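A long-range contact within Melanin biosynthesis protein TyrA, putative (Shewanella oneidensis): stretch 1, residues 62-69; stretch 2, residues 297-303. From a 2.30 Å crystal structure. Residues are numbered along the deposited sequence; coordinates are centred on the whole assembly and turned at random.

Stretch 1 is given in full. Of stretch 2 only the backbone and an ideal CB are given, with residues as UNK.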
# COMPACT_ATOMS: atom_id res chain seq x y z
N GLY A 62 -5.57 4.97 16.64
CA GLY A 62 -5.94 3.60 16.40
C GLY A 62 -6.93 3.02 17.41
O GLY A 62 -7.19 3.60 18.46
N PHE A 63 -7.49 1.87 17.06
CA PHE A 63 -8.30 1.13 17.98
C PHE A 63 -8.29 -0.36 17.69
O PHE A 63 -8.01 -0.77 16.57
CB PHE A 63 -9.74 1.71 18.08
CG PHE A 63 -10.59 1.53 16.86
CD1 PHE A 63 -11.14 0.30 16.54
CD2 PHE A 63 -10.87 2.60 16.04
CE1 PHE A 63 -11.95 0.14 15.40
CE2 PHE A 63 -11.67 2.44 14.92
CZ PHE A 63 -12.21 1.20 14.61
N VAL A 64 -8.58 -1.14 18.73
CA VAL A 64 -8.90 -2.57 18.63
C VAL A 64 -10.37 -2.79 18.95
O VAL A 64 -10.86 -2.36 20.00
CB VAL A 64 -8.12 -3.42 19.64
CG1 VAL A 64 -8.23 -4.91 19.28
CG2 VAL A 64 -6.67 -3.01 19.68
N ALA A 65 -11.06 -3.48 18.03
CA ALA A 65 -12.46 -3.86 18.18
C ALA A 65 -12.61 -5.36 18.00
O ALA A 65 -11.74 -6.01 17.42
CB ALA A 65 -13.32 -3.16 17.18
N ILE A 66 -13.73 -5.87 18.50
CA ILE A 66 -13.95 -7.30 18.73
C ILE A 66 -15.24 -7.77 18.04
O ILE A 66 -16.28 -7.15 18.18
CB ILE A 66 -14.06 -7.53 20.25
CG1 ILE A 66 -12.70 -7.28 20.90
CG2 ILE A 66 -14.56 -8.92 20.59
CD1 ILE A 66 -12.81 -6.79 22.28
N GLY A 67 -15.16 -8.88 17.29
CA GLY A 67 -16.27 -9.29 16.44
C GLY A 67 -17.53 -9.68 17.21
O GLY A 67 -17.45 -10.19 18.33
N ALA A 68 -18.69 -9.43 16.61
CA ALA A 68 -19.96 -9.72 17.28
C ALA A 68 -20.10 -11.21 17.64
O ALA A 68 -20.59 -11.56 18.73
CB ALA A 68 -21.13 -9.28 16.41
N ASN A 69 -19.66 -12.07 16.73
CA ASN A 69 -19.79 -13.52 16.89
C ASN A 69 -18.71 -14.18 17.78
O ASN A 69 -18.73 -15.38 18.01
CB ASN A 69 -19.82 -14.19 15.51
CG ASN A 69 -21.19 -14.13 14.86
OD1 ASN A 69 -22.13 -13.55 15.42
ND2 ASN A 69 -21.32 -14.74 13.68
N UNK A 297 -19.07 -6.70 8.37
CA UNK A 297 -18.61 -7.16 9.69
C UNK A 297 -19.13 -6.24 10.79
O UNK A 297 -19.02 -5.02 10.67
CB UNK A 297 -17.08 -7.22 9.74
N UNK A 298 -19.68 -6.84 11.86
CA UNK A 298 -20.05 -6.09 13.06
C UNK A 298 -19.01 -6.31 14.16
O UNK A 298 -18.57 -7.45 14.39
CB UNK A 298 -21.44 -6.50 13.55
N UNK A 299 -18.62 -5.22 14.84
CA UNK A 299 -17.66 -5.26 15.95
C UNK A 299 -18.14 -4.36 17.09
O UNK A 299 -19.04 -3.53 16.93
CB UNK A 299 -16.27 -4.83 15.48
N UNK A 300 -17.51 -4.53 18.25
CA UNK A 300 -17.59 -3.53 19.34
C UNK A 300 -16.16 -3.19 19.72
O UNK A 300 -15.34 -4.08 19.95
CB UNK A 300 -18.38 -4.05 20.55
N UNK A 301 -15.89 -1.89 19.77
CA UNK A 301 -14.62 -1.35 20.22
C UNK A 301 -14.84 -0.79 21.62
O UNK A 301 -15.39 0.30 21.78
CB UNK A 301 -14.09 -0.28 19.26
N UNK A 302 -14.42 -1.54 22.65
CA UNK A 302 -14.69 -0.99 23.98
C UNK A 302 -13.76 0.17 24.35
O UNK A 302 -12.86 0.55 23.59
CB UNK A 302 -14.56 -2.10 25.03
N UNK A 303 -14.01 0.72 25.53
CA UNK A 303 -13.11 1.66 26.17
C UNK A 303 -11.87 0.90 26.53
O UNK A 303 -11.88 -0.34 26.62
CB UNK A 303 -13.74 2.32 27.40

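The two stretches, more than 200 residues apart in sequence, meet as antiparallel strands whose axes approach to 4.2 Å. Three backbone hydrogen bonds join them, so the pairing itself does not choose the side chains of stretch 2.

Position 297 opens the strand with extended backbone angles (-128/133). Its ideal CB has nothing of stretch 1 within 5.5 Å, so stretch 1 sets no preference and many side chains, polar or apolar, would be compatible. The residue is S297, whose OG is hydrogen-bonded elsewhere in the structure.

At position 298 the backbone does the pairing: the carbonyl O of 298 accepts a hydrogen bond from A68 N at 3.0 Å, and the CA of G67 lies 3.6 Å from the same oxygen in a CA-H...O contact. The CA-to-CB bond points sideways, and the ideal CB comes 4.0 Å from A68 CB. That methyl is the nearest atom stretch 1 offers there, so alanine, serine, threonine or valine would each be reasonable. The deposited residue is S298; its CB rests against that of A68, while OG, in the t rotamer, finds its hydrogen bond elsewhere.

Position 299 faces G67 in a non-hydrogen-bonded pair, with CA atoms 4.3 Å apart. Its own CA makes a CA-H...O contact with I66 O at 3.2 Å. The ideal CB sits 3.8 Å from A65 CB and 4.6 Å from G67 CA; beside the A65 methyl an apolar group is favoured, and leucine, methionine or an aromatic would suit. F299 takes this place with chi1 at -53° (m). Its CB packs on A65 CB at 3.7 Å, and its ring touches stretch 1 through CD1, 3.7 Å from G67 CA, while its far end leads off from the strand.

Position 300 pairs with I66 through two hydrogen bonds, I66 N to the O of 300 at 2.8 Å and the N of 300 to I66 O at 2.9 Å. Because CB projects to the same face of the sheet as the I66 side chain, an apolar or beta-branched residue would be a natural choice, though several others could fit. The residue is F300; chi1 of -165° (t) carries its ring away from stretch 1, so its part in this contact is largely that of its backbone.

The ideal CB of position 301 is 3.6 Å from A65 CB, 3.9 Å from V64 O and 4.1 Å from F63 CD1. With a methyl and an aromatic carbon close by, an apolar group suits; alanine fits comfortably, and stretch 1 alone does not settle whether a larger one would. A301 supplies a methyl, its CB 3.7 Å from A65 CB and 4.1 Å from F63 CD1.

At position 302 the strand has ended. The ideal CB has nothing of stretch 1 within 5.5 Å, so many side chains would be accepted; the phi of -75° admits proline among them. P302 brings CG to 4.1 Å from I66 CD1 and CD to 4.0 Å from V64 O.

Position 303 is beyond reach of stretch 1, which therefore gives no guidance. S303 is an N-cap, its side chain capping a backbone N just past the stretch.

Stretch 2, residues 297-303: SSFFAPS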
# COMPACT_ATOMS: atom_id res chain seq x y z
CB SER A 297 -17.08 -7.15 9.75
OG SER A 297 -16.46 -7.82 8.65
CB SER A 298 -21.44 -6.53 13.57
OG SER A 298 -21.97 -5.60 14.50
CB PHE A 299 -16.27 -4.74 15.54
CG PHE A 299 -15.67 -5.38 14.32
CD1 PHE A 299 -14.93 -6.55 14.43
CD2 PHE A 299 -15.82 -4.80 13.07
CE1 PHE A 299 -14.37 -7.15 13.30
CE2 PHE A 299 -15.26 -5.38 11.94
CZ PHE A 299 -14.52 -6.56 12.05
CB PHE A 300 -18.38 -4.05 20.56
CG PHE A 300 -18.80 -2.95 21.53
CD1 PHE A 300 -19.90 -2.15 21.28
CD2 PHE A 300 -18.09 -2.73 22.70
CE1 PHE A 300 -20.28 -1.15 22.17
CE2 PHE A 300 -18.46 -1.73 23.59
CZ PHE A 300 -19.55 -0.95 23.33
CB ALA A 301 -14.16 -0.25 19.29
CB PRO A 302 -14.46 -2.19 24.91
CG PRO A 302 -14.21 -3.39 24.02
CD PRO A 302 -13.74 -2.84 22.72
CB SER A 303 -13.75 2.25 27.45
OG SER A 303 -13.88 1.27 28.47
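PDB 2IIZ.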